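PDB 3WE9: farnesyl diphosphate phosphatase YisP from Bacillus subtilis subsp. subtilis, which hydrolyses farnesyl diphosphate to farnesol and diphosphate, a reaction needed for biofilm formation. Local coordinates for residues 38-43 and 92-97; 115-120 and 178-183; 200-205 and 251-256. All coordinates share one frame; numbering follows the deposited sequence.

Contact 1 of 3, residues 38-43 and 92-97; sequences LKQRQA and RTFTLE
Phe94 points the outer end of its ring into helix 38-54, with Lys39 CG on one side of the ring plane and Gln40 CG and Ala43 CB on the other, all approaching obliquely; it gives up 93 Å² of the 210 Å² buried. Its CG stands anti to its own carbonyl carbon (chi1 -68°), and the far half of the ring, CE1, CZ and CE2, does most of the touching. CE2 of Phe94 comes to 3.4 Å from CB of Ala43, which also lies near CD2 of that ring. From Lys39 it is the aliphatic chain that takes part: with CG anti to the backbone N (chi1 -173°), that carbon sits 3.6 Å from CZ of Phe94, and CD 3.8 Å from CG2 of Thr93. Thr93 OG1 bonds back to the carbonyl of His89, within its own helix. The third approach is made by Gln40, which crosses the Phe94 side chain at about a right angle. Its CG lies 3.6 Å from CE1 of Phe94; a bend at chi2 then takes the chain onward, and NE2 lies in the ring plane at the edge, 3.9 Å from CE1. No hydrogen bond spans the contact, so the evidence is for van der Waals packing alone. Ile139 of helix 118-140 touches Gln40, Ala43 and Phe94 together, adding a third helix to the cluster. Positions 39, 40 and 43 follow the i, i+1, i+4 spacing of one helical face, and Phe94 directs its ring at that face: helix-helix packing near the surface of the all-helical squalene/phytoene synthase fold.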
loop_
_atom_site.group_PDB
_atom_site.type_symbol
_atom_site.label_atom_id
_atom_site.label_comp_id
_atom_site.label_asym_id
_atom_site.label_seq_id
_atom_site.Cartn_x
_atom_site.Cartn_y
_atom_site.Cartn_z
ATOM N N LEU A 38 -13.313 12.702 -9.902
ATOM C CA LEU A 38 -12.104 13.185 -10.562
ATOM C C LEU A 38 -11.130 13.987 -9.698
ATOM O O LEU A 38 -9.939 13.666 -9.631
ATOM C CB LEU A 38 -12.482 14.004 -11.803
ATOM C CG LEU A 38 -11.302 14.465 -12.666
ATOM C CD1 LEU A 38 -10.468 13.254 -13.078
ATOM C CD2 LEU A 38 -11.818 15.209 -13.894
ATOM N N LYS A 39 -11.624 15.029 -9.039
ATOM C CA LYS A 39 -10.756 15.859 -8.210
ATOM C C LYS A 39 -9.999 15.034 -7.167
ATOM O O LYS A 39 -8.780 15.156 -7.034
ATOM C CB LYS A 39 -11.563 16.961 -7.515
ATOM C CG LYS A 39 -10.690 17.966 -6.780
ATOM C CD LYS A 39 -11.518 18.988 -6.015
ATOM C CE LYS A 39 -12.278 19.908 -6.945
ATOM N NZ LYS A 39 -13.162 20.831 -6.171
ATOM N N GLN A 40 -10.720 14.197 -6.428
ATOM C CA GLN A 40 -10.087 13.352 -5.420
ATOM C C GLN A 40 -9.164 12.305 -6.069
ATOM O O GLN A 40 -8.062 12.049 -5.589
ATOM C CB GLN A 40 -11.157 12.652 -4.572
ATOM C CG GLN A 40 -11.824 13.542 -3.521
ATOM C CD GLN A 40 -12.983 14.371 -4.057
ATOM O OE1 GLN A 40 -13.209 14.452 -5.263
ATOM N NE2 GLN A 40 -13.722 14.994 -3.149
ATOM N N ARG A 41 -9.630 11.709 -7.162
ATOM C CA ARG A 41 -8.872 10.684 -7.887
ATOM C C ARG A 41 -7.490 11.191 -8.288
ATOM O O ARG A 41 -6.464 10.569 -7.988
ATOM C CB ARG A 41 -9.647 10.269 -9.145
ATOM C CG ARG A 41 -9.040 9.116 -9.943
ATOM C CD ARG A 41 -9.786 8.947 -11.263
ATOM N NE ARG A 41 -11.233 8.980 -11.058
ATOM C CZ ARG A 41 -12.106 9.462 -11.940
ATOM N NH1 ARG A 41 -11.687 9.952 -13.099
ATOM N NH2 ARG A 41 -13.400 9.469 -11.654
ATOM N N GLN A 42 -7.467 12.328 -8.974
ATOM C CA GLN A 42 -6.208 12.905 -9.420
ATOM C C GLN A 42 -5.310 13.261 -8.247
ATOM O O GLN A 42 -4.093 13.071 -8.307
ATOM C CB GLN A 42 -6.482 14.124 -10.308
ATOM C CG GLN A 42 -7.149 13.724 -11.619
ATOM C CD GLN A 42 -7.213 14.848 -12.632
ATOM O OE1 GLN A 42 -7.359 14.606 -13.832
ATOM N NE2 GLN A 42 -7.112 16.080 -12.158
ATOM N N ALA A 43 -5.910 13.757 -7.170
ATOM C CA ALA A 43 -5.146 14.107 -5.978
ATOM C C ALA A 43 -4.473 12.842 -5.442
ATOM O O ALA A 43 -3.315 12.868 -5.032
ATOM C CB ALA A 43 -6.075 14.698 -4.914
ATOM N N ARG A 92 -2.899 21.988 -1.714
ATOM C CA ARG A 92 -3.698 23.175 -1.440
ATOM C C ARG A 92 -5.199 22.927 -1.563
ATOM O O ARG A 92 -6.004 23.546 -0.867
ATOM C CB ARG A 92 -3.287 24.300 -2.393
ATOM C CG ARG A 92 -1.901 24.873 -2.127
ATOM C CD ARG A 92 -1.470 25.771 -3.274
ATOM N NE ARG A 92 -2.626 26.452 -3.835
ATOM C CZ ARG A 92 -3.067 26.280 -5.078
ATOM N NH1 ARG A 92 -2.444 25.453 -5.908
ATOM N NH2 ARG A 92 -4.154 26.918 -5.476
ATOM N N THR A 93 -5.572 22.013 -2.446
ATOM C CA THR A 93 -6.974 21.703 -2.662
ATOM C C THR A 93 -7.608 20.915 -1.523
ATOM O O THR A 93 -8.756 21.178 -1.142
ATOM C CB THR A 93 -7.153 20.907 -3.973
ATOM O OG1 THR A 93 -6.590 21.653 -5.061
ATOM C CG2 THR A 93 -8.630 20.639 -4.241
ATOM N N PHE A 94 -6.862 19.959 -0.974
ATOM C CA PHE A 94 -7.376 19.112 0.100
ATOM C C PHE A 94 -6.794 19.364 1.486
ATOM O O PHE A 94 -7.063 18.608 2.424
ATOM C CB PHE A 94 -7.194 17.646 -0.293
ATOM C CG PHE A 94 -8.075 17.230 -1.434
ATOM C CD1 PHE A 94 -9.412 16.905 -1.210
ATOM C CD2 PHE A 94 -7.587 17.229 -2.740
ATOM C CE1 PHE A 94 -10.258 16.588 -2.274
ATOM C CE2 PHE A 94 -8.424 16.914 -3.816
ATOM C CZ PHE A 94 -9.763 16.593 -3.581
ATOM N N THR A 95 -6.010 20.433 1.610
ATOM C CA THR A 95 -5.386 20.792 2.879
ATOM C C THR A 95 -4.687 19.574 3.482
ATOM O O THR A 95 -4.986 19.157 4.603
ATOM C CB THR A 95 -6.437 21.336 3.867
ATOM O OG1 THR A 95 -7.179 22.389 3.240
ATOM C CG2 THR A 95 -5.760 21.883 5.119
ATOM N N LEU A 96 -3.756 19.005 2.725
ATOM C CA LEU A 96 -3.013 17.826 3.167
ATOM C C LEU A 96 -2.000 18.197 4.249
ATOM O O LEU A 96 -1.599 19.360 4.365
ATOM C CB LEU A 96 -2.295 17.184 1.976
ATOM C CG LEU A 96 -3.191 16.776 0.795
ATOM C CD1 LEU A 96 -2.340 16.162 -0.306
ATOM C CD2 LEU A 96 -4.259 15.796 1.262
ATOM N N GLU A 97 -1.591 17.207 5.038
ATOM C CA GLU A 97 -0.632 17.432 6.116
ATOM C C GLU A 97 0.784 17.038 5.714
ATOM O O GLU A 97 0.993 16.013 5.066
ATOM C CB GLU A 97 -1.052 16.646 7.353
ATOM C CG GLU A 97 -2.472 16.922 7.789
ATOM C CD GLU A 97 -2.770 16.339 9.148
ATOM O OE1 GLU A 97 -2.560 15.118 9.334
ATOM O OE2 GLU A 97 -3.212 17.105 10.032
#

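Contact 2 of 3, residues 115-120 and 178-183; sequences YDDLDE and PRQVMQ
Tyr115 and Asp116 turn successive carbonyls onto the start of helix 179-185, and two backbone hydrogen bonds result. Arg179 N gives its hydrogen to Tyr115 O at 2.9 Å, almost straight at 169°, with the donor tilted from the carbonyl plane. Gln180 N reaches Asp116 O at 2.8 Å and stays in the plane of that carbonyl. A CA-H...O contact from Pro178 CA to Tyr115 O adds a second approach to the same oxygen. Within 115-120 the loop is braced by Asp116 N, which donates to Glu120 OE2 from above the carboxylate plane at 2.9 Å.

Apolar packing follows on the Leu118 side. Leu118 CB meets Val181 CG2 at 4.0 Å, and its CD1 comes to 4.2 Å from CG of Pro178. Tyr207 and Ile208 of helix 199-221 back Leu118 and Pro178 respectively.

The carboxylates supply the third kind of contact. Asp117 lies beside Gln180, pointing the same way, with OD2 3.6 Å from Gln180 CG, a carbon that also lies near Asp116 OD2. Gln180 CG is placed beside its backbone N (chi1 -76°), which sets it close to Asp116 O as well. An alanine here would keep CB and the backbone bond to Asp116 O, but would probably leave Asp116 OD2 and Asp117 OD2 without the methylene that both approach. Arg179 directs its guanidinium elsewhere, to the carbonyls of Lys174 and Ile177 and in a salt bridge to Glu189. Chemically, the first amides of a helix, which its own turns cannot serve, are here satisfied by carbonyls of a loop far off in sequence, and this backbone-to-backbone part of the attachment probably depends little on side-chain identity.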
loop_
_atom_site.group_PDB
_atom_site.type_symbol
_atom_site.label_atom_id
_atom_site.label_comp_id
_atom_site.label_asym_id
_atom_site.label_seq_id
_atom_site.Cartn_x
_atom_site.Cartn_y
_atom_site.Cartn_z
ATOM N N TYR A 115 15.544 -7.690 9.850
ATOM C CA TYR A 115 14.686 -7.244 10.933
ATOM C C TYR A 115 14.702 -8.337 11.983
ATOM O O TYR A 115 14.758 -9.520 11.647
ATOM C CB TYR A 115 13.257 -7.019 10.434
ATOM C CG TYR A 115 13.052 -5.742 9.644
ATOM C CD1 TYR A 115 14.122 -4.890 9.344
ATOM C CD2 TYR A 115 11.786 -5.394 9.184
ATOM C CE1 TYR A 115 13.920 -3.721 8.601
ATOM C CE2 TYR A 115 11.579 -4.238 8.445
ATOM C CZ TYR A 115 12.643 -3.408 8.154
ATOM O OH TYR A 115 12.428 -2.287 7.387
ATOM N N ASP A 116 14.648 -7.952 13.253
ATOM C CA ASP A 116 14.692 -8.933 14.328
ATOM C C ASP A 116 13.314 -9.276 14.874
ATOM O O ASP A 116 12.904 -10.433 14.863
ATOM C CB ASP A 116 15.582 -8.419 15.464
ATOM C CG ASP A 116 15.864 -9.482 16.506
ATOM O OD1 ASP A 116 16.441 -10.529 16.141
ATOM O OD2 ASP A 116 15.506 -9.277 17.686
ATOM N N ASP A 117 12.617 -8.255 15.358
ATOM C CA ASP A 117 11.279 -8.380 15.932
ATOM C C ASP A 117 10.201 -8.172 14.880
ATOM O O ASP A 117 10.425 -7.513 13.870
ATOM C CB ASP A 117 11.050 -7.299 16.999
ATOM C CG ASP A 117 11.699 -7.615 18.315
ATOM O OD1 ASP A 117 11.569 -6.782 19.236
ATOM O OD2 ASP A 117 12.330 -8.685 18.437
ATOM N N LEU A 118 9.018 -8.711 15.144
ATOM C CA LEU A 118 7.899 -8.509 14.245
ATOM C C LEU A 118 7.595 -7.005 14.336
ATOM O O LEU A 118 7.265 -6.366 13.340
ATOM C CB LEU A 118 6.698 -9.345 14.706
ATOM C CG LEU A 118 5.364 -9.171 13.980
ATOM C CD1 LEU A 118 5.571 -9.226 12.473
ATOM C CD2 LEU A 118 4.393 -10.252 14.442
ATOM N N ASP A 119 7.746 -6.442 15.536
ATOM C CA ASP A 119 7.501 -5.015 15.752
ATOM C C ASP A 119 8.299 -4.148 14.791
ATOM O O ASP A 119 7.829 -3.099 14.354
ATOM C CB ASP A 119 7.848 -4.609 17.191
ATOM C CG ASP A 119 6.714 -4.867 18.166
ATOM O OD1 ASP A 119 5.616 -5.256 17.719
ATOM O OD2 ASP A 119 6.921 -4.669 19.384
ATOM N N GLU A 120 9.511 -4.580 14.465
ATOM C CA GLU A 120 10.344 -3.820 13.548
ATOM C C GLU A 120 9.708 -3.778 12.151
ATOM O O GLU A 120 9.715 -2.739 11.487
ATOM C CB GLU A 120 11.746 -4.432 13.483
ATOM C CG GLU A 120 12.762 -3.567 12.760
ATOM C CD GLU A 120 14.188 -4.057 12.936
ATOM O OE1 GLU A 120 15.102 -3.445 12.340
ATOM O OE2 GLU A 120 14.400 -5.048 13.671
ATOM N N PRO A 178 11.123 -11.042 9.844
ATOM C CA PRO A 178 11.562 -11.013 11.243
ATOM C C PRO A 178 12.262 -12.290 11.693
ATOM O O PRO A 178 11.670 -13.368 11.705
ATOM C CB PRO A 178 10.264 -10.765 12.005
ATOM C CG PRO A 178 9.412 -10.044 11.018
ATOM C CD PRO A 178 9.670 -10.820 9.759
ATOM N N ARG A 179 13.530 -12.158 12.072
ATOM C CA ARG A 179 14.307 -13.306 12.516
ATOM C C ARG A 179 13.714 -13.988 13.747
ATOM O O ARG A 179 13.870 -15.200 13.924
ATOM C CB ARG A 179 15.762 -12.890 12.769
ATOM C CG ARG A 179 16.682 -13.084 11.556
ATOM C CD ARG A 179 16.093 -12.512 10.261
ATOM N NE ARG A 179 16.982 -12.748 9.126
ATOM C CZ ARG A 179 16.739 -12.355 7.878
ATOM N NH1 ARG A 179 15.619 -11.696 7.576
ATOM N NH2 ARG A 179 17.629 -12.617 6.927
ATOM N N GLN A 180 13.042 -13.223 14.602
ATOM C CA GLN A 180 12.428 -13.814 15.791
ATOM C C GLN A 180 11.223 -14.661 15.395
ATOM O O GLN A 180 10.912 -15.653 16.053
ATOM C CB GLN A 180 11.995 -12.733 16.786
ATOM C CG GLN A 180 13.142 -12.111 17.566
ATOM C CD GLN A 180 13.986 -13.154 18.266
ATOM O OE1 GLN A 180 13.494 -13.902 19.116
ATOM N NE2 GLN A 180 15.263 -13.219 17.908
ATOM N N VAL A 181 10.540 -14.268 14.327
ATOM C CA VAL A 181 9.393 -15.039 13.860
ATOM C C VAL A 181 9.935 -16.310 13.192
ATOM O O VAL A 181 9.409 -17.402 13.397
ATOM C CB VAL A 181 8.533 -14.230 12.852
ATOM C CG1 VAL A 181 7.422 -15.112 12.287
ATOM C CG2 VAL A 181 7.914 -13.018 13.552
ATOM N N MET A 182 10.997 -16.167 12.407
ATOM C CA MET A 182 11.602 -17.324 11.765
ATOM C C MET A 182 12.008 -18.343 12.829
ATOM O O MET A 182 11.742 -19.540 12.693
ATOM C CB MET A 182 12.840 -16.913 10.968
ATOM C CG MET A 182 12.546 -16.224 9.646
ATOM S SD MET A 182 13.999 -15.378 9.006
ATOM C CE MET A 182 15.131 -16.757 8.689
ATOM N N GLN A 183 12.638 -17.853 13.892
ATOM C CA GLN A 183 13.107 -18.711 14.979
ATOM C C GLN A 183 11.979 -19.462 15.670
ATOM O O GLN A 183 12.158 -20.595 16.105
ATOM C CB GLN A 183 13.880 -17.880 16.011
ATOM C CG GLN A 183 14.490 -18.711 17.144
ATOM C CD GLN A 183 15.345 -17.881 18.096
ATOM O OE1 GLN A 183 14.870 -16.920 18.703
ATOM N NE2 GLN A 183 16.614 -18.254 18.226
#

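Contact 3 of 3, residues 200-205 and 251-256; sequences AFTMTW and KQHDVF
His253 stands between Thr202 and Trp205, meeting one with a face of its imidazole and the other with its edge. Thr202 CG2, anti to its carbonyl carbon (OG1 at chi1 57°), lies over that face, 3.9 Å from the His253 ring centroid, a CH-pi contact, while OG1 bonds to Lys199 O. Toward Trp205 the imidazole turns its edge: CD2 comes to 3.4 Å from CE3 over the indole face, and the planes stand at 78°, an edge-to-face pair. Elsewhere Phe256 CE2 lies over the centre of the Phe201 ring, 3.5 Å above the plane; the side chains reach toward each other tip to tip, their ring planes oblique at 45°. At the Phe201 ring edge are Val255 CG2, 3.8 Å from CZ, and the carbonyl of His253.

In the next shell, His253 NE2 is hydrogen-bonded to Glu206, which fixes the turn of the imidazole, and Trp205 NE1 to the carbonyl of Leu165. A Schellman motif closes helix 228-250 with Gln252 at positive phi and delivers His253 to helix 199-221. With no hydrogen bond between the segments, cohesion comes from aromatic and apolar contacts, and the carboxylate of Glu206 would probably favour a protonated or polarised imidazole.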
loop_
_atom_site.group_PDB
_atom_site.type_symbol
_atom_site.label_atom_id
_atom_site.label_comp_id
_atom_site.label_asym_id
_atom_site.label_seq_id
_atom_site.Cartn_x
_atom_site.Cartn_y
_atom_site.Cartn_z
ATOM N N ALA A 200 8.037 -24.631 7.780
ATOM C CA ALA A 200 8.574 -23.576 8.640
ATOM C C ALA A 200 8.377 -22.215 7.973
ATOM O O ALA A 200 8.070 -21.220 8.639
ATOM C CB ALA A 200 10.056 -23.824 8.901
ATOM N N PHE A 201 8.557 -22.162 6.658
ATOM C CA PHE A 201 8.374 -20.903 5.951
ATOM C C PHE A 201 6.917 -20.474 5.875
ATOM O O PHE A 201 6.597 -19.305 6.109
ATOM C CB PHE A 201 8.920 -20.955 4.524
ATOM C CG PHE A 201 8.604 -19.712 3.733
ATOM C CD1 PHE A 201 9.146 -18.483 4.108
ATOM C CD2 PHE A 201 7.711 -19.752 2.667
ATOM C CE1 PHE A 201 8.799 -17.306 3.434
ATOM C CE2 PHE A 201 7.356 -18.585 1.986
ATOM C CZ PHE A 201 7.900 -17.357 2.373
ATOM N N THR A 202 6.028 -21.406 5.538
ATOM C CA THR A 202 4.619 -21.059 5.427
ATOM C C THR A 202 4.057 -20.618 6.778
ATOM O O THR A 202 3.194 -19.741 6.836
ATOM C CB THR A 202 3.781 -22.227 4.837
ATOM O OG1 THR A 202 3.938 -23.398 5.643
ATOM C CG2 THR A 202 4.233 -22.528 3.411
ATOM N N MET A 203 4.541 -21.220 7.862
ATOM C CA MET A 203 4.096 -20.822 9.196
ATOM C C MET A 203 4.566 -19.398 9.491
ATOM O O MET A 203 3.837 -18.604 10.083
ATOM C CB MET A 203 4.643 -21.778 10.258
ATOM C CG MET A 203 3.941 -23.122 10.256
ATOM S SD MET A 203 4.626 -24.228 11.487
ATOM C CE MET A 203 3.667 -23.751 12.936
ATOM N N THR A 204 5.789 -19.086 9.068
ATOM C CA THR A 204 6.363 -17.759 9.253
ATOM C C THR A 204 5.541 -16.753 8.448
ATOM O O THR A 204 5.134 -15.706 8.954
ATOM C CB THR A 204 7.827 -17.719 8.756
ATOM O OG1 THR A 204 8.625 -18.598 9.563
ATOM C CG2 THR A 204 8.391 -16.287 8.832
ATOM N N TRP A 205 5.284 -17.096 7.190
ATOM C CA TRP A 205 4.518 -16.238 6.296
ATOM C C TRP A 205 3.099 -16.012 6.817
ATOM O O TRP A 205 2.618 -14.886 6.836
ATOM C CB TRP A 205 4.463 -16.873 4.901
ATOM C CG TRP A 205 3.912 -15.989 3.836
ATOM C CD1 TRP A 205 4.621 -15.191 2.981
ATOM C CD2 TRP A 205 2.531 -15.840 3.473
ATOM N NE1 TRP A 205 3.770 -14.560 2.102
ATOM C CE2 TRP A 205 2.483 -14.937 2.382
ATOM C CE3 TRP A 205 1.336 -16.379 3.962
ATOM C CZ2 TRP A 205 1.277 -14.567 1.767
ATOM C CZ3 TRP A 205 0.129 -16.009 3.346
ATOM C CH2 TRP A 205 0.116 -15.110 2.262
ATOM N N LYS A 251 -1.085 -20.369 -4.738
ATOM C CA LYS A 251 0.096 -20.670 -5.524
ATOM C C LYS A 251 1.252 -21.160 -4.666
ATOM O O LYS A 251 2.419 -20.924 -4.977
ATOM C CB LYS A 251 0.516 -19.451 -6.332
ATOM C CG LYS A 251 -0.562 -18.936 -7.278
ATOM C CD LYS A 251 -0.918 -19.964 -8.331
ATOM C CE LYS A 251 -1.962 -19.420 -9.295
ATOM N NZ LYS A 251 -2.327 -20.439 -10.317
ATOM N N GLN A 252 0.901 -21.816 -3.566
ATOM C CA GLN A 252 1.875 -22.426 -2.675
ATOM C C GLN A 252 2.961 -21.532 -2.078
ATOM O O GLN A 252 4.089 -21.978 -1.886
ATOM C CB GLN A 252 2.533 -23.600 -3.405
ATOM C CG GLN A 252 1.536 -24.468 -4.176
ATOM C CD GLN A 252 0.329 -24.860 -3.343
ATOM O OE1 GLN A 252 -0.770 -24.317 -3.510
ATOM N NE2 GLN A 252 0.527 -25.805 -2.432
ATOM N N HIS A 253 2.625 -20.281 -1.789
ATOM C CA HIS A 253 3.581 -19.356 -1.177
ATOM C C HIS A 253 4.903 -19.265 -1.939
ATOM O O HIS A 253 5.947 -19.017 -1.341
ATOM C CB HIS A 253 3.874 -19.799 0.262
ATOM C CG HIS A 253 2.656 -19.889 1.128
ATOM N ND1 HIS A 253 1.889 -21.031 1.222
ATOM C CD2 HIS A 253 2.054 -18.967 1.918
ATOM C CE1 HIS A 253 0.868 -20.810 2.033
ATOM N NE2 HIS A 253 0.945 -19.564 2.468
ATOM N N ASP A 254 4.846 -19.441 -3.256
ATOM C CA ASP A 254 6.035 -19.434 -4.114
ATOM C C ASP A 254 6.544 -18.008 -4.377
ATOM O O ASP A 254 6.854 -17.643 -5.518
ATOM C CB ASP A 254 5.674 -20.136 -5.432
ATOM C CG ASP A 254 6.866 -20.785 -6.119
ATOM O OD1 ASP A 254 7.943 -20.934 -5.507
ATOM O OD2 ASP A 254 6.709 -21.172 -7.293
ATOM N N VAL A 255 6.661 -17.220 -3.307
ATOM C CA VAL A 255 7.084 -15.826 -3.411
ATOM C C VAL A 255 8.577 -15.557 -3.536
ATOM O O VAL A 255 8.973 -14.407 -3.706
ATOM C CB VAL A 255 6.533 -14.991 -2.221
ATOM C CG1 VAL A 255 5.016 -14.983 -2.257
ATOM C CG2 VAL A 255 7.042 -15.562 -0.903
ATOM N N PHE A 256 9.404 -16.593 -3.435
ATOM C CA PHE A 256 10.851 -16.417 -3.597
ATOM C C PHE A 256 11.160 -16.458 -5.099
ATOM O O PHE A 256 12.147 -15.883 -5.565
ATOM C CB PHE A 256 11.632 -17.544 -2.905
ATOM C CG PHE A 256 11.588 -17.490 -1.399
ATOM C CD1 PHE A 256 12.148 -16.419 -0.704
ATOM C CD2 PHE A 256 10.996 -18.519 -0.677
ATOM C CE1 PHE A 256 12.119 -16.379 0.693
ATOM C CE2 PHE A 256 10.962 -18.486 0.723
ATOM C CZ PHE A 256 11.524 -17.417 1.403
#

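Contacts 2 and 3 are neighbours, with centres 16 Å apart on the same side of the chain's centre, while contact 1 occupies the opposite side, 37 Å from the centre of contact 2 and 39 Å from that of contact 3. The neighbours touch directly: Val181 CG1 of contact 2 packs on Thr204 CG2 of contact 3 at 3.8 Å, so helix 199-221 serves both. Contact 1 meets neither, its nearest atoms lying about 22 Å from contact 2. It is tied to contact 2 through helix 118-140, which begins at Leu118 and carries Ile139 near its far end. All three are packing contacts between helices and loops of the synthase fold.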